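Putative methylthioribose-1-phosphate isomerase (Pyrococcus horikoshii OT3, PDB 6A34) probably catalyses the interconversion of 5-methylthioribose 1-phosphate and 5-methylthioribulose 1-phosphate, an aldose-ketose type isomerisation in the methionine salvage pathway. Local coordinates at residues A169-A173 and T174-G178; V204-G207 and A208-S211. All coordinates share one frame; numbering follows the deposited sequence.

Interaction 1: A169-A173 and T174-G178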
loop_
_atom_site.group_PDB
_atom_site.type_symbol
_atom_site.label_atom_id
_atom_site.label_comp_id
_atom_site.label_asym_id
_atom_site.label_seq_id
_atom_site.Cartn_x
_atom_site.Cartn_y
_atom_site.Cartn_z
ATOM N N ALA A 169 3.300 -11.571 -11.747
ATOM C CA ALA A 169 2.815 -12.687 -12.501
ATOM C C ALA A 169 3.473 -12.627 -13.877
ATOM O O ALA A 169 2.865 -12.973 -14.893
ATOM C CB ALA A 169 1.313 -12.655 -12.593
ATOM N N GLY A 170 4.748 -12.215 -13.850
ATOM C CA GLY A 170 5.614 -12.060 -15.016
ATOM C C GLY A 170 6.515 -13.274 -15.222
ATOM O O GLY A 170 6.275 -14.352 -14.668
ATOM N N SER A 171 7.571 -13.067 -16.009
ATOM C CA SER A 171 8.484 -14.091 -16.404
ATOM C C SER A 171 9.143 -14.686 -15.164
ATOM O O SER A 171 9.288 -15.859 -15.067
ATOM C CB SER A 171 9.480 -13.542 -17.358
ATOM O OG SER A 171 10.236 -14.567 -17.958
ATOM N N LEU A 172 9.441 -13.846 -14.171
ATOM C CA LEU A 172 10.097 -14.311 -12.944
ATOM C C LEU A 172 9.206 -15.261 -12.123
ATOM O O LEU A 172 9.726 -16.016 -11.315
ATOM C CB LEU A 172 10.480 -13.091 -12.112
ATOM C CG LEU A 172 11.457 -12.131 -12.779
ATOM C CD1 LEU A 172 11.597 -10.876 -11.937
ATOM C CD2 LEU A 172 12.810 -12.794 -12.990
ATOM N N ALA A 173 7.877 -15.201 -12.290
ATOM C CA ALA A 173 6.941 -16.058 -11.502
ATOM C C ALA A 173 6.668 -17.402 -12.207
ATOM O O ALA A 173 5.879 -18.225 -11.731
ATOM C CB ALA A 173 5.634 -15.318 -11.280
ATOM N N THR A 174 7.281 -17.592 -13.373
ATOM C CA THR A 174 7.106 -18.760 -14.192
ATOM C C THR A 174 8.472 -19.193 -14.742
ATOM O O THR A 174 9.509 -18.590 -14.432
ATOM C CB THR A 174 6.135 -18.431 -15.329
ATOM O OG1 THR A 174 6.750 -17.473 -16.192
ATOM C CG2 THR A 174 4.833 -17.868 -14.807
ATOM N N VAL A 175 8.444 -20.212 -15.602
ATOM C CA VAL A 175 9.619 -20.673 -16.295
ATOM C C VAL A 175 9.991 -19.614 -17.320
ATOM O O VAL A 175 11.163 -19.278 -17.425
ATOM C CB VAL A 175 9.407 -22.052 -16.930
ATOM C CG1 VAL A 175 10.621 -22.497 -17.728
ATOM C CG2 VAL A 175 9.029 -23.066 -15.881
ATOM N N HIS A 176 8.996 -19.070 -18.028
ATOM C CA HIS A 176 9.264 -17.975 -18.986
ATOM C C HIS A 176 7.963 -17.213 -19.309
ATOM O O HIS A 176 6.918 -17.806 -19.375
ATOM C CB HIS A 176 9.994 -18.549 -20.236
ATOM C CG HIS A 176 11.029 -17.647 -20.836
ATOM N ND1 HIS A 176 11.370 -17.717 -22.185
ATOM C CD2 HIS A 176 11.769 -16.630 -20.293
ATOM C CE1 HIS A 176 12.281 -16.779 -22.446
ATOM N NE2 HIS A 176 12.551 -16.093 -21.287
ATOM N N LEU A 177 8.074 -15.884 -19.461
ATOM C CA LEU A 177 7.076 -14.983 -20.077
ATOM C C LEU A 177 6.060 -14.446 -19.053
ATOM O O LEU A 177 5.693 -13.233 -19.090
ATOM C CB LEU A 177 6.347 -15.697 -21.223
ATOM C CG LEU A 177 7.231 -16.238 -22.342
ATOM C CD1 LEU A 177 6.374 -16.885 -23.416
ATOM C CD2 LEU A 177 8.089 -15.140 -22.936
ATOM N N GLY A 178 5.557 -15.334 -18.190
ATOM C CA GLY A 178 4.572 -14.960 -17.187
ATOM C C GLY A 178 3.174 -15.344 -17.605
ATOM O O GLY A 178 2.981 -15.828 -18.701
#

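Interaction 2: V204-G207 and A208-S211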
loop_
_atom_site.group_PDB
_atom_site.type_symbol
_atom_site.label_atom_id
_atom_site.label_comp_id
_atom_site.label_asym_id
_atom_site.label_seq_id
_atom_site.Cartn_x
_atom_site.Cartn_y
_atom_site.Cartn_z
ATOM N N VAL A 204 4.859 -7.388 0.559
ATOM C CA VAL A 204 6.068 -8.081 0.099
ATOM C C VAL A 204 6.752 -7.284 -1.037
ATOM O O VAL A 204 7.926 -7.454 -1.237
ATOM C CB VAL A 204 5.755 -9.560 -0.262
ATOM C CG1 VAL A 204 6.967 -10.306 -0.802
ATOM C CG2 VAL A 204 5.215 -10.337 0.934
ATOM N N LEU A 205 6.009 -6.436 -1.756
ATOM C CA LEU A 205 6.500 -5.432 -2.760
ATOM C C LEU A 205 7.027 -6.078 -4.045
ATOM O O LEU A 205 7.928 -5.542 -4.703
ATOM C CB LEU A 205 7.562 -4.503 -2.145
ATOM C CG LEU A 205 7.013 -3.555 -1.081
ATOM C CD1 LEU A 205 8.126 -3.117 -0.145
ATOM C CD2 LEU A 205 6.318 -2.343 -1.705
ATOM N N GLN A 206 6.386 -7.170 -4.453
ATOM C CA GLN A 206 6.776 -7.889 -5.652
ATOM C C GLN A 206 6.447 -7.071 -6.893
ATOM O O GLN A 206 7.073 -7.289 -7.906
ATOM C CB GLN A 206 6.151 -9.287 -5.687
ATOM C CG GLN A 206 6.703 -10.166 -4.572
ATOM C CD GLN A 206 6.405 -11.635 -4.729
ATOM O OE1 GLN A 206 5.343 -12.036 -5.206
ATOM N NE2 GLN A 206 7.348 -12.454 -4.306
ATOM N N GLY A 207 5.497 -6.132 -6.803
ATOM C CA GLY A 207 5.250 -5.201 -7.909
ATOM C C GLY A 207 6.465 -4.321 -8.188
ATOM O O GLY A 207 6.905 -4.167 -9.327
ATOM N N ALA A 208 7.006 -3.743 -7.127
ATOM C CA ALA A 208 8.069 -2.750 -7.226
ATOM C C ALA A 208 9.404 -3.446 -7.538
ATOM O O ALA A 208 10.189 -2.961 -8.370
ATOM C CB ALA A 208 8.138 -1.977 -5.927
ATOM N N ARG A 209 9.631 -4.580 -6.862
ATOM C CA ARG A 209 10.915 -5.241 -6.768
ATOM C C ARG A 209 11.151 -6.134 -7.992
ATOM O O ARG A 209 12.288 -6.273 -8.488
ATOM C CB ARG A 209 10.963 -6.018 -5.454
ATOM C CG ARG A 209 12.369 -6.251 -4.923
ATOM C CD ARG A 209 12.468 -6.639 -3.454
ATOM N NE ARG A 209 11.269 -7.295 -2.986
ATOM C CZ ARG A 209 11.044 -8.606 -3.068
ATOM N NH1 ARG A 209 12.010 -9.419 -3.483
ATOM N NH2 ARG A 209 9.848 -9.088 -2.745
ATOM N N LEU A 210 10.074 -6.735 -8.482
ATOM C CA LEU A 210 10.138 -7.799 -9.471
ATOM C C LEU A 210 9.447 -7.343 -10.764
ATOM O O LEU A 210 10.128 -7.229 -11.794
ATOM C CB LEU A 210 9.528 -9.074 -8.886
ATOM C CG LEU A 210 10.255 -9.601 -7.655
ATOM C CD1 LEU A 210 9.642 -10.897 -7.169
ATOM C CD2 LEU A 210 11.720 -9.803 -7.939
ATOM N N SER A 211 8.145 -7.016 -10.711
ATOM C CA SER A 211 7.439 -6.653 -11.930
ATOM C C SER A 211 8.113 -5.417 -12.561
ATOM O O SER A 211 8.342 -5.372 -13.798
ATOM C CB SER A 211 5.953 -6.443 -11.691
ATOM O OG SER A 211 5.275 -7.673 -11.470
#

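Interaction 1: A169-A173 and T174-G178
Ser171 and Leu177 close a tight loop between strand 161-165 and helix 180-189 of the Rossmann-like domain: the hydroxyl OG of Ser171 accepts the backbone N of Leu177 at 2.9 Å, with a nearly straight N-H...O angle of 162°. That oxygen is carried across the loop because it stands opposite the serine's own N about the first torsion (chi1 -169°). It also lies 3.5 Å from CD2 of His176, approaching the imidazole obliquely. A second link starts from the carbonyl of the same serine. Residues 171-173 form a short 3-10 turn, and Thr174 N closes it on Ser171 O at 3.1 Å, coming in well above the carbonyl plane. The threonine's OG1 sits between its own N and carbonyl carbon (chi1 66°), where Gly178 N gives it a weak bond.

The next shell fixes these pieces. Glu214, on helix 206-217, takes the backbone N of Ser171 with OE1 and that of Leu172 with OE2, while Thr16 OG1 lies within hydrogen-bonding reach of Ser171 O and Thr174 O. His176 NE2 is satisfied by Leu13 O. Ala173 packs against Arg57, a predicted substrate-binding residue. Where the loop doubles back, a CB on Gly178 would collide with Gly170 C and Ala169 O; its CA already sits 3.1 Å from Gly170 O.

Interaction 2: V204-G207 and A208-S211
Gly207, Gln206, Ala208 and Arg209 lie in the first turn of helix 206-217, the helix of a beta-alpha-beta unit, and the backbones of Gly207 and Gln206 are buried by the turn that follows. Leu205 is the N-cap; its carbonyl O takes Arg209 N at 2.9 Å and lies 3.8 Å from Ala208 CB, a methyl that also packs on Ile312 of the second subunit. The carbonyl O of Gln206 is gripped twice, by Leu210 N from above its plane and by Ser211 N at 3.0 Å nearly head-on; the bond from Ser211, five residues on, marks a wider pi-type turn.

Arg209 folds back along the start of the helix. Its chain bends at chi3 (26°), which swings the guanidinium round to Val204, where NH2 donates to Val204 O at 2.9 Å. This oxygen lies close to the guanidinium plane, at its edge, whereas the donor stands above the carbonyl plane. NH2 also lies 3.7 Å from Val204 CG1 and 3.8 Å from Gln206 CG. With an alanine here, Val204 O would probably lose this side-chain donor and Gln206 CG its neighbour NH2.

Gln206, a predicted substrate-binding residue, touches Arg57 and Cys167, the predicted transition-state stabiliser. Ser211 OG bonds to Cys167 O and Asn168 ND2, tying this turn to the same site. The Gln206 chain runs extended beyond CG beside Leu210, its NE2 4.0 Å from Leu210 CD1.

Overall arrangement
Interaction 1 comes first along the chain, in the loop between strand 161-165 and helix 180-189; interaction 2 follows strand 193-199 and opens helix 206-217. The two strands are neighbours in the seven-stranded sheet, and the centres of the contacts lie about 13 Å apart. They meet directly where Leu172 CD1 packs 3.9 Å from Leu210 O. Helix 206-217 serves both contacts, its first turn forming interaction 2 and a later turn holding the loop of interaction 1. Arg57 is a neighbour they share, which is consistent with loop and helix start together framing the predicted substrate site around Cys167.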